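Long-range contacts in SAM dependent methyltransferase (Agrobacterium tumefaciens, PDB 2IGT), which binds S-adenosylmethionine and probably transfers its methyl group to a substrate: residues V119-H130 and W190-A198; P154-G165 and A171-D182. All coordinates share one frame; numbering follows the deposited sequence. Where two conformers were deposited one is given.

After strand 30-39 at the edge of the large sheet and a separate five-stranded sheet, the chain reaches 119-130, which carries the second strand of the hairpin 111-116/119-124. It then runs through helix 138-150 to strand 156-160, helix 166-173 and strand 177-181, the beta-alpha-beta unit closed by interaction 2. Helix 185-198 follows, and its residues 190-198 fold back on the hairpin strand to make interaction 1. Interaction 2, a short closure, is thus nested inside the longer loop of interaction 1. The two touch where Asn-194 ND2 lies 3.0 Å from Thr-164 O, a probable hydrogen bond. Together they tie the hairpin to the sheet that holds S-adenosylmethionine.

Interaction 1 (V119-H130 and W190-A198); sequences VEFLGRFTAFRH and WAKENQVLA. With ACY (acetic acid), chain G.
Trp-190 and Arg-124 form a flat stack. The guanidinium lies on one face of the indole, with centres 4.0 Å apart and planes at 10°. Arg-124 CD also sits over the five-membered ring of Trp-190 as a CH-pi contact, 3.8 Å from its centroid. The chain of Arg-124 bends at chi3 (-53°), and this lays the guanidinium along the ring. Arg-124 NH2 makes a salt bridge to Glu-193 OE1 (3.1 Å), which lies in the guanidinium plane but is met from above the carboxylate plane. NH1 has a second carboxylate, Glu-110, and a water joins NH1 to Glu-193 OE1. Stack, carboxylates and waters together hold the guanidinium in one orientation.

Farther along the helix, Asn-194 OD1 accepts from Leu-122 N (2.9 Å), which comes from above the carbonyl plane. A water that also binds Arg-124 NH2 and Trp-190 O donates to the same OD1. Leu-197 CD2 meets Leu-122 CD2 at 3.7 Å. Ala-198 CB rests on Glu-120 O (3.3 Å). The axes of strand 119-124 and helix 190-198 make 137°. The helix after the second parallel strand of the methyltransferase fold thus packs on the second strand of the hairpin 111-116/119-124.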
# COMPACT_ATOMS: atom_id res chain seq x y z
N VAL A 119 -2.03 -18.56 -30.73
CA VAL A 119 -2.76 -18.24 -29.50
C VAL A 119 -3.19 -16.76 -29.52
O VAL A 119 -2.35 -15.87 -29.73
CB VAL A 119 -1.82 -18.49 -28.26
CG1 VAL A 119 -2.38 -17.88 -27.00
CG2 VAL A 119 -1.59 -19.99 -28.07
N GLU A 120 -4.48 -16.51 -29.29
CA GLU A 120 -5.02 -15.16 -29.24
C GLU A 120 -5.04 -14.62 -27.80
O GLU A 120 -5.47 -15.31 -26.87
CB GLU A 120 -6.43 -15.12 -29.85
CG GLU A 120 -6.46 -15.13 -31.39
CD GLU A 120 -6.15 -16.49 -31.99
OE1 GLU A 120 -6.61 -17.51 -31.43
OE2 GLU A 120 -5.46 -16.54 -33.04
N PHE A 121 -4.57 -13.39 -27.62
CA PHE A 121 -4.43 -12.79 -26.29
C PHE A 121 -4.52 -11.27 -26.41
O PHE A 121 -4.58 -10.74 -27.52
CB PHE A 121 -3.11 -13.20 -25.60
CG PHE A 121 -1.87 -12.77 -26.34
CD1 PHE A 121 -1.35 -13.54 -27.36
CD2 PHE A 121 -1.20 -11.59 -25.98
CE1 PHE A 121 -0.19 -13.13 -28.05
CE2 PHE A 121 -0.07 -11.17 -26.66
CZ PHE A 121 0.44 -11.95 -27.69
N LEU A 122 -4.52 -10.58 -25.28
CA LEU A 122 -4.64 -9.12 -25.29
C LEU A 122 -3.33 -8.43 -24.98
O LEU A 122 -2.65 -8.76 -24.01
CB LEU A 122 -5.71 -8.66 -24.28
CG LEU A 122 -7.13 -9.18 -24.49
CD1 LEU A 122 -8.00 -8.92 -23.26
CD2 LEU A 122 -7.75 -8.56 -25.76
N GLY A 123 -2.97 -7.44 -25.81
CA GLY A 123 -2.04 -6.40 -25.39
C GLY A 123 -2.78 -5.52 -24.40
O GLY A 123 -4.00 -5.36 -24.49
N ARG A 124 -2.06 -4.95 -23.42
CA ARG A 124 -2.72 -4.17 -22.37
C ARG A 124 -1.86 -3.00 -21.92
O ARG A 124 -0.70 -3.18 -21.56
CB ARG A 124 -3.06 -5.08 -21.16
CG ARG A 124 -3.88 -4.42 -20.05
CD ARG A 124 -4.24 -5.42 -18.94
NE ARG A 124 -4.89 -6.64 -19.46
CZ ARG A 124 -6.20 -6.81 -19.54
NH1 ARG A 124 -7.03 -5.85 -19.13
NH2 ARG A 124 -6.70 -7.93 -20.05
N PHE A 125 -2.45 -1.80 -21.93
CA PHE A 125 -1.82 -0.61 -21.33
C PHE A 125 -2.12 -0.52 -19.83
O PHE A 125 -3.27 -0.32 -19.40
CB PHE A 125 -2.26 0.68 -22.05
CG PHE A 125 -1.96 0.71 -23.53
CD1 PHE A 125 -0.65 0.68 -24.02
CD2 PHE A 125 -3.01 0.82 -24.44
CE1 PHE A 125 -0.38 0.74 -25.39
CE2 PHE A 125 -2.76 0.89 -25.83
CZ PHE A 125 -1.44 0.85 -26.30
N THR A 126 -1.08 -0.69 -19.02
CA THR A 126 -1.22 -0.45 -17.59
C THR A 126 -0.35 0.76 -17.28
O THR A 126 0.13 1.43 -18.19
CB THR A 126 -0.72 -1.64 -16.78
OG1 THR A 126 0.68 -1.82 -17.04
CG2 THR A 126 -1.50 -2.92 -17.16
N ALA A 127 -0.12 1.04 -16.00
CA ALA A 127 0.75 2.16 -15.63
C ALA A 127 2.23 1.79 -15.74
O ALA A 127 3.10 2.62 -15.47
CB ALA A 127 0.41 2.63 -14.24
N PHE A 128 2.52 0.53 -16.09
CA PHE A 128 3.90 0.09 -16.28
C PHE A 128 4.27 -0.01 -17.76
O PHE A 128 3.39 0.06 -18.62
CB PHE A 128 4.14 -1.26 -15.59
CG PHE A 128 3.94 -1.23 -14.11
CD1 PHE A 128 4.97 -0.81 -13.26
CD2 PHE A 128 2.72 -1.62 -13.57
CE1 PHE A 128 4.79 -0.78 -11.87
CE2 PHE A 128 2.52 -1.61 -12.18
CZ PHE A 128 3.56 -1.19 -11.33
N ARG A 129 5.56 -0.22 -18.01
CA ARG A 129 6.11 -0.35 -19.36
C ARG A 129 5.62 -1.62 -20.06
O ARG A 129 5.68 -1.73 -21.29
CB ARG A 129 7.65 -0.36 -19.29
CG ARG A 129 8.25 -1.71 -18.85
CD ARG A 129 9.72 -1.61 -18.41
NE ARG A 129 9.97 -2.45 -17.23
CZ ARG A 129 10.89 -3.40 -17.14
NH1 ARG A 129 11.00 -4.10 -16.01
NH2 ARG A 129 11.70 -3.68 -18.15
N HIS A 130 5.15 -2.59 -19.28
CA HIS A 130 4.82 -3.92 -19.82
C HIS A 130 3.50 -3.93 -20.60
O HIS A 130 2.50 -3.39 -20.12
CB HIS A 130 4.84 -5.00 -18.71
CG HIS A 130 3.81 -4.84 -17.63
ND1 HIS A 130 2.46 -4.75 -17.88
CD2 HIS A 130 3.94 -4.86 -16.28
CE1 HIS A 130 1.80 -4.67 -16.74
NE2 HIS A 130 2.67 -4.73 -15.75
N TRP A 190 -6.06 -11.54 -15.85
CA TRP A 190 -5.60 -11.26 -17.21
C TRP A 190 -5.37 -12.53 -18.02
O TRP A 190 -5.74 -12.61 -19.19
CB TRP A 190 -4.26 -10.49 -17.17
CG TRP A 190 -4.34 -9.12 -16.62
CD1 TRP A 190 -5.45 -8.31 -16.53
CD2 TRP A 190 -3.24 -8.34 -16.13
NE1 TRP A 190 -5.10 -7.09 -15.98
CE2 TRP A 190 -3.75 -7.09 -15.73
CE3 TRP A 190 -1.87 -8.59 -15.97
CZ2 TRP A 190 -2.94 -6.08 -15.19
CZ3 TRP A 190 -1.06 -7.59 -15.43
CH2 TRP A 190 -1.60 -6.36 -15.04
N ALA A 191 -4.72 -13.52 -17.40
CA ALA A 191 -4.44 -14.78 -18.06
C ALA A 191 -5.75 -15.49 -18.45
O ALA A 191 -5.88 -16.02 -19.56
CB ALA A 191 -3.56 -15.67 -17.16
N LYS A 192 -6.71 -15.48 -17.53
CA LYS A 192 -8.04 -16.06 -17.78
C LYS A 192 -8.76 -15.36 -18.93
O LYS A 192 -9.40 -16.01 -19.77
CB LYS A 192 -8.90 -16.00 -16.51
CG LYS A 192 -8.48 -17.02 -15.44
CD LYS A 192 -9.35 -16.87 -14.19
CE LYS A 192 -8.97 -17.85 -13.11
NZ LYS A 192 -9.78 -17.63 -11.89
N GLU A 193 -8.68 -14.02 -18.97
CA GLU A 193 -9.18 -13.26 -20.11
C GLU A 193 -8.56 -13.75 -21.43
O GLU A 193 -9.28 -13.88 -22.41
CB GLU A 193 -8.93 -11.76 -19.95
CG GLU A 193 -9.90 -11.06 -19.04
CD GLU A 193 -9.62 -9.57 -18.96
OE1 GLU A 193 -9.66 -8.91 -20.02
OE2 GLU A 193 -9.36 -9.07 -17.84
N ASN A 194 -7.25 -13.99 -21.43
CA ASN A 194 -6.55 -14.55 -22.60
C ASN A 194 -7.02 -15.97 -22.93
O ASN A 194 -7.25 -16.30 -24.10
CB ASN A 194 -5.03 -14.52 -22.38
CG ASN A 194 -4.47 -13.11 -22.40
OD1 ASN A 194 -5.09 -12.19 -22.95
ND2 ASN A 194 -3.28 -12.92 -21.83
N GLN A 195 -7.18 -16.81 -21.91
CA GLN A 195 -7.75 -18.13 -22.14
C GLN A 195 -9.12 -18.07 -22.88
O GLN A 195 -9.37 -18.83 -23.84
CB GLN A 195 -7.87 -18.88 -20.80
CG GLN A 195 -8.50 -20.29 -20.93
CD GLN A 195 -8.83 -20.89 -19.59
OE1 GLN A 195 -8.99 -20.17 -18.60
NE2 GLN A 195 -8.94 -22.23 -19.55
N VAL A 196 -9.99 -17.16 -22.44
CA VAL A 196 -11.31 -17.00 -23.07
C VAL A 196 -11.13 -16.59 -24.53
O VAL A 196 -11.68 -17.24 -25.42
CB VAL A 196 -12.20 -15.97 -22.35
CG1 VAL A 196 -13.47 -15.68 -23.14
CG2 VAL A 196 -12.54 -16.47 -20.95
N LEU A 197 -10.34 -15.55 -24.75
CA LEU A 197 -10.08 -15.04 -26.09
C LEU A 197 -9.49 -16.10 -27.01
O LEU A 197 -9.83 -16.16 -28.19
CB LEU A 197 -9.18 -13.81 -26.01
CG LEU A 197 -9.19 -12.86 -27.20
CD1 LEU A 197 -10.52 -12.06 -27.22
CD2 LEU A 197 -7.97 -11.94 -27.15
N ALA A 198 -8.61 -16.95 -26.47
CA ALA A 198 -7.95 -17.99 -27.24
C ALA A 198 -8.81 -19.22 -27.53
O ALA A 198 -8.40 -20.11 -28.29
CB ALA A 198 -6.65 -18.41 -26.58
C ACY G . -9.27 -14.18 -11.09
O ACY G . -9.71 -14.81 -12.05
OXT ACY G . -8.71 -14.73 -10.12
CH3 ACY G . -9.43 -12.68 -11.11
O HOH W 1 -1.84 -10.37 -22.20
O HOH W 2 -5.48 -10.42 -20.89
O HOH W 3 -9.75 -6.33 -19.88

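Interaction 2 (P154-G165 and A171-D182); sequences PLKVLNLFGYTG and AAAAGAEVTHVD. With SAM (S-adenosylmethionine), chain D; FMT (formic acid), chain I.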
# COMPACT_ATOMS: atom_id res chain seq x y z
N PRO A 154 -0.32 -37.11 -22.94
CA PRO A 154 -0.54 -35.70 -22.58
C PRO A 154 0.42 -35.29 -21.47
O PRO A 154 0.45 -35.93 -20.41
CB PRO A 154 -1.98 -35.69 -22.01
CG PRO A 154 -2.59 -36.97 -22.46
CD PRO A 154 -1.48 -37.96 -22.57
N LEU A 155 1.23 -34.27 -21.71
CA LEU A 155 2.21 -33.84 -20.72
C LEU A 155 1.61 -32.98 -19.62
O LEU A 155 0.75 -32.13 -19.89
CB LEU A 155 3.32 -33.06 -21.40
CG LEU A 155 4.13 -33.86 -22.43
CD1 LEU A 155 5.37 -33.02 -22.79
CD2 LEU A 155 4.51 -35.25 -21.86
N LYS A 156 2.09 -33.17 -18.40
CA LYS A 156 1.80 -32.25 -17.29
C LYS A 156 2.82 -31.12 -17.32
O LYS A 156 4.02 -31.38 -17.17
CB LYS A 156 1.87 -32.98 -15.96
CG LYS A 156 0.79 -34.03 -15.76
CD LYS A 156 0.98 -34.80 -14.43
CE LYS A 156 2.04 -35.91 -14.57
NZ LYS A 156 2.28 -36.59 -13.24
N VAL A 157 2.34 -29.89 -17.52
CA VAL A 157 3.21 -28.70 -17.64
C VAL A 157 2.93 -27.76 -16.48
O VAL A 157 1.78 -27.39 -16.22
CB VAL A 157 2.99 -27.97 -19.00
CG1 VAL A 157 3.76 -26.63 -19.07
CG2 VAL A 157 3.35 -28.92 -20.17
N LEU A 158 3.99 -27.37 -15.79
CA LEU A 158 3.88 -26.38 -14.73
C LEU A 158 4.53 -25.10 -15.20
O LEU A 158 5.65 -25.11 -15.72
CB LEU A 158 4.58 -26.89 -13.44
CG LEU A 158 4.67 -25.98 -12.20
CD1 LEU A 158 3.25 -25.71 -11.62
CD2 LEU A 158 5.55 -26.66 -11.17
N ASN A 159 3.85 -23.98 -14.99
CA ASN A 159 4.33 -22.68 -15.42
C ASN A 159 4.33 -21.74 -14.21
O ASN A 159 3.26 -21.27 -13.78
CB ASN A 159 3.42 -22.14 -16.55
CG ASN A 159 3.94 -20.84 -17.16
OD1 ASN A 159 5.10 -20.46 -16.95
ND2 ASN A 159 3.07 -20.14 -17.90
N LEU A 160 5.51 -21.52 -13.63
CA LEU A 160 5.68 -20.68 -12.42
C LEU A 160 5.95 -19.22 -12.77
O LEU A 160 6.74 -18.96 -13.67
CB LEU A 160 6.83 -21.21 -11.54
CG LEU A 160 6.74 -22.67 -11.11
CD1 LEU A 160 7.97 -23.03 -10.27
CD2 LEU A 160 5.43 -22.89 -10.32
N PHE A 161 5.32 -18.30 -12.02
CA PHE A 161 5.39 -16.84 -12.29
C PHE A 161 4.81 -16.60 -13.68
O PHE A 161 5.41 -15.92 -14.50
CB PHE A 161 6.83 -16.31 -12.26
CG PHE A 161 7.57 -16.61 -10.98
CD1 PHE A 161 7.47 -15.74 -9.88
CD2 PHE A 161 8.38 -17.75 -10.87
CE1 PHE A 161 8.19 -16.01 -8.70
CE2 PHE A 161 9.10 -18.02 -9.69
CZ PHE A 161 9.02 -17.15 -8.62
N GLY A 162 3.64 -17.18 -13.92
CA GLY A 162 3.11 -17.31 -15.29
C GLY A 162 2.62 -16.03 -15.96
O GLY A 162 2.42 -16.02 -17.18
N TYR A 163 2.40 -14.97 -15.18
CA TYR A 163 2.08 -13.65 -15.75
C TYR A 163 0.79 -13.75 -16.60
O TYR A 163 -0.19 -14.33 -16.14
CB TYR A 163 3.30 -13.14 -16.54
CG TYR A 163 3.21 -11.73 -17.09
CD1 TYR A 163 2.81 -10.67 -16.28
CD2 TYR A 163 3.57 -11.46 -18.42
CE1 TYR A 163 2.75 -9.36 -16.78
CE2 TYR A 163 3.51 -10.15 -18.93
CZ TYR A 163 3.11 -9.11 -18.10
OH TYR A 163 3.04 -7.80 -18.57
N THR A 164 0.80 -13.24 -17.84
CA THR A 164 -0.41 -13.25 -18.64
C THR A 164 -0.66 -14.60 -19.31
O THR A 164 -1.63 -14.75 -20.05
CB THR A 164 -0.40 -12.12 -19.69
OG1 THR A 164 0.76 -12.27 -20.53
CG2 THR A 164 -0.42 -10.71 -19.01
N GLY A 165 0.22 -15.57 -19.07
CA GLY A 165 -0.05 -16.98 -19.38
C GLY A 165 -0.01 -17.41 -20.83
O GLY A 165 -0.56 -18.45 -21.16
N ALA A 171 0.84 -24.38 -24.34
CA ALA A 171 0.88 -25.77 -23.86
C ALA A 171 -0.50 -26.42 -23.91
O ALA A 171 -0.67 -27.54 -24.43
CB ALA A 171 1.49 -25.86 -22.45
N ALA A 172 -1.50 -25.71 -23.40
CA ALA A 172 -2.88 -26.20 -23.41
C ALA A 172 -3.45 -26.42 -24.82
O ALA A 172 -4.15 -27.43 -25.07
CB ALA A 172 -3.79 -25.28 -22.56
N ALA A 173 -3.14 -25.52 -25.76
CA ALA A 173 -3.58 -25.68 -27.16
C ALA A 173 -3.01 -26.96 -27.75
O ALA A 173 -3.67 -27.63 -28.54
CB ALA A 173 -3.18 -24.50 -28.00
N ALA A 174 -1.78 -27.29 -27.34
CA ALA A 174 -1.06 -28.47 -27.81
C ALA A 174 -1.47 -29.77 -27.12
O ALA A 174 -1.00 -30.87 -27.50
CB ALA A 174 0.47 -28.23 -27.70
N GLY A 175 -2.34 -29.68 -26.11
CA GLY A 175 -2.86 -30.87 -25.46
C GLY A 175 -2.33 -31.16 -24.06
O GLY A 175 -2.61 -32.22 -23.51
N ALA A 176 -1.59 -30.22 -23.47
CA ALA A 176 -1.05 -30.44 -22.13
C ALA A 176 -2.07 -30.18 -21.02
O ALA A 176 -3.00 -29.39 -21.18
CB ALA A 176 0.18 -29.56 -21.90
N GLU A 177 -1.86 -30.85 -19.89
CA GLU A 177 -2.54 -30.51 -18.64
C GLU A 177 -1.65 -29.48 -17.92
O GLU A 177 -0.53 -29.80 -17.50
CB GLU A 177 -2.76 -31.78 -17.83
CG GLU A 177 -3.37 -32.88 -18.72
CD GLU A 177 -3.65 -34.21 -18.01
OE1 GLU A 177 -3.25 -34.38 -16.84
OE2 GLU A 177 -4.28 -35.08 -18.66
N VAL A 178 -2.15 -28.25 -17.82
CA VAL A 178 -1.35 -27.09 -17.40
C VAL A 178 -1.73 -26.65 -15.99
O VAL A 178 -2.92 -26.60 -15.64
CB VAL A 178 -1.53 -25.90 -18.38
CG1 VAL A 178 -0.58 -24.69 -17.99
CG2 VAL A 178 -1.24 -26.35 -19.80
N THR A 179 -0.71 -26.41 -15.17
CA THR A 179 -0.88 -25.73 -13.89
C THR A 179 -0.13 -24.39 -13.98
O THR A 179 1.10 -24.35 -14.23
CB THR A 179 -0.39 -26.60 -12.72
OG1 THR A 179 -1.17 -27.81 -12.70
CG2 THR A 179 -0.52 -25.85 -11.36
N HIS A 180 -0.88 -23.30 -13.83
CA HIS A 180 -0.33 -21.94 -13.97
C HIS A 180 -0.30 -21.27 -12.58
O HIS A 180 -1.33 -21.18 -11.89
CB HIS A 180 -1.19 -21.17 -14.99
CG HIS A 180 -0.84 -19.71 -15.15
ND1 HIS A 180 -1.02 -18.77 -14.16
CD2 HIS A 180 -0.41 -19.03 -16.23
CE1 HIS A 180 -0.69 -17.57 -14.61
NE2 HIS A 180 -0.32 -17.70 -15.88
N VAL A 181 0.88 -20.83 -12.16
CA VAL A 181 1.05 -20.29 -10.81
C VAL A 181 1.51 -18.85 -10.86
O VAL A 181 2.56 -18.56 -11.45
CB VAL A 181 2.07 -21.12 -9.98
CG1 VAL A 181 2.11 -20.64 -8.52
CG2 VAL A 181 1.73 -22.63 -10.03
N ASP A 182 0.73 -17.97 -10.24
CA ASP A 182 1.10 -16.55 -10.12
C ASP A 182 0.50 -16.01 -8.82
O ASP A 182 -0.64 -16.29 -8.52
CB ASP A 182 0.57 -15.74 -11.33
CG ASP A 182 1.30 -14.42 -11.49
OD1 ASP A 182 1.16 -13.56 -10.61
OD2 ASP A 182 2.06 -14.26 -12.47
N SAM D . 9.75 -12.36 -15.09
CA SAM D . 9.50 -11.06 -15.77
C SAM D . 10.34 -9.97 -15.09
O SAM D . 11.02 -10.18 -14.07
OXT SAM D . 10.38 -8.83 -15.58
CB SAM D . 7.99 -10.72 -15.78
CG SAM D . 7.39 -10.13 -14.49
SD SAM D . 7.41 -11.30 -13.07
CE SAM D . 8.83 -12.35 -13.29
C5' SAM D . 6.22 -12.53 -13.68
C4' SAM D . 5.09 -12.79 -12.70
O4' SAM D . 5.62 -13.17 -11.44
C3' SAM D . 4.20 -11.58 -12.38
O3' SAM D . 2.93 -11.76 -13.01
C2' SAM D . 4.07 -11.53 -10.85
O2' SAM D . 2.75 -11.38 -10.38
C1' SAM D . 4.62 -12.92 -10.48
N9 SAM D . 5.21 -13.06 -9.15
C8 SAM D . 6.03 -12.18 -8.46
N7 SAM D . 6.36 -12.74 -7.28
C5 SAM D . 5.76 -13.96 -7.19
C6 SAM D . 5.74 -14.93 -6.18
N6 SAM D . 6.41 -14.77 -5.05
N1 SAM D . 5.04 -16.12 -6.40
C2 SAM D . 4.33 -16.28 -7.57
N3 SAM D . 4.32 -15.31 -8.56
C4 SAM D . 5.03 -14.16 -8.36
C FMT I . 5.75 -7.17 -21.28
O1 FMT I . 4.60 -7.34 -20.86
O2 FMT I . 6.13 -6.20 -21.93
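A right-handed beta-alpha-beta crossover, the start of the nucleotide-binding half of a Rossmann-like methyltransferase fold, brings strands 156-160 and 177-181 side by side in parallel. Their backbones bond in regular register. Val-157 takes Glu-177 O with its N and offers its O to Thr-179 N (both 2.9 Å). Asn-159 does the same between Thr-179 O and Val-181 N.

On one face Val-157 CG2 meets Ala-176 CB (3.7 Å), while CG1 approaches Ala-171 of the connecting helix. That helix ends in a Schellman motif at Gly-175. On the other face Leu-158 CD1 and Leu-160 CD2 both reach Val-181 CG2; the side chains of Leu-160 and Val-181 lie side by side, pointing the same way.

Beyond the strands the chain turns sharply, and residues 162-165 form a type II' turn over His-180. A chi1 of 174° turns the His-180 imidazole in under this turn. Its NE2 donates weakly to Tyr-163 O, which lies in the ring plane. The side chain of Asn-159 lies beside the imidazole, its amide nearly perpendicular to the ring, and its ND2 bonds to Ser-168 OG.

The loops after both strands form part of the S-adenosylmethionine pocket. Phe-161 CD1 lies 3.3 Å from C4 of the S-adenosylmethionine adenine, and its ring also meets Trp-245. Asp-182 grips the ribose through both oxygens. Asp-182 OD1 accepts from O2' of S-adenosylmethionine (2.7 Å) and from Ser-184 N. Asp-182 OD2 accepts from O3' of S-adenosylmethionine (2.7 Å) and, on its anti side, from Tyr-163 N at 2.8 Å.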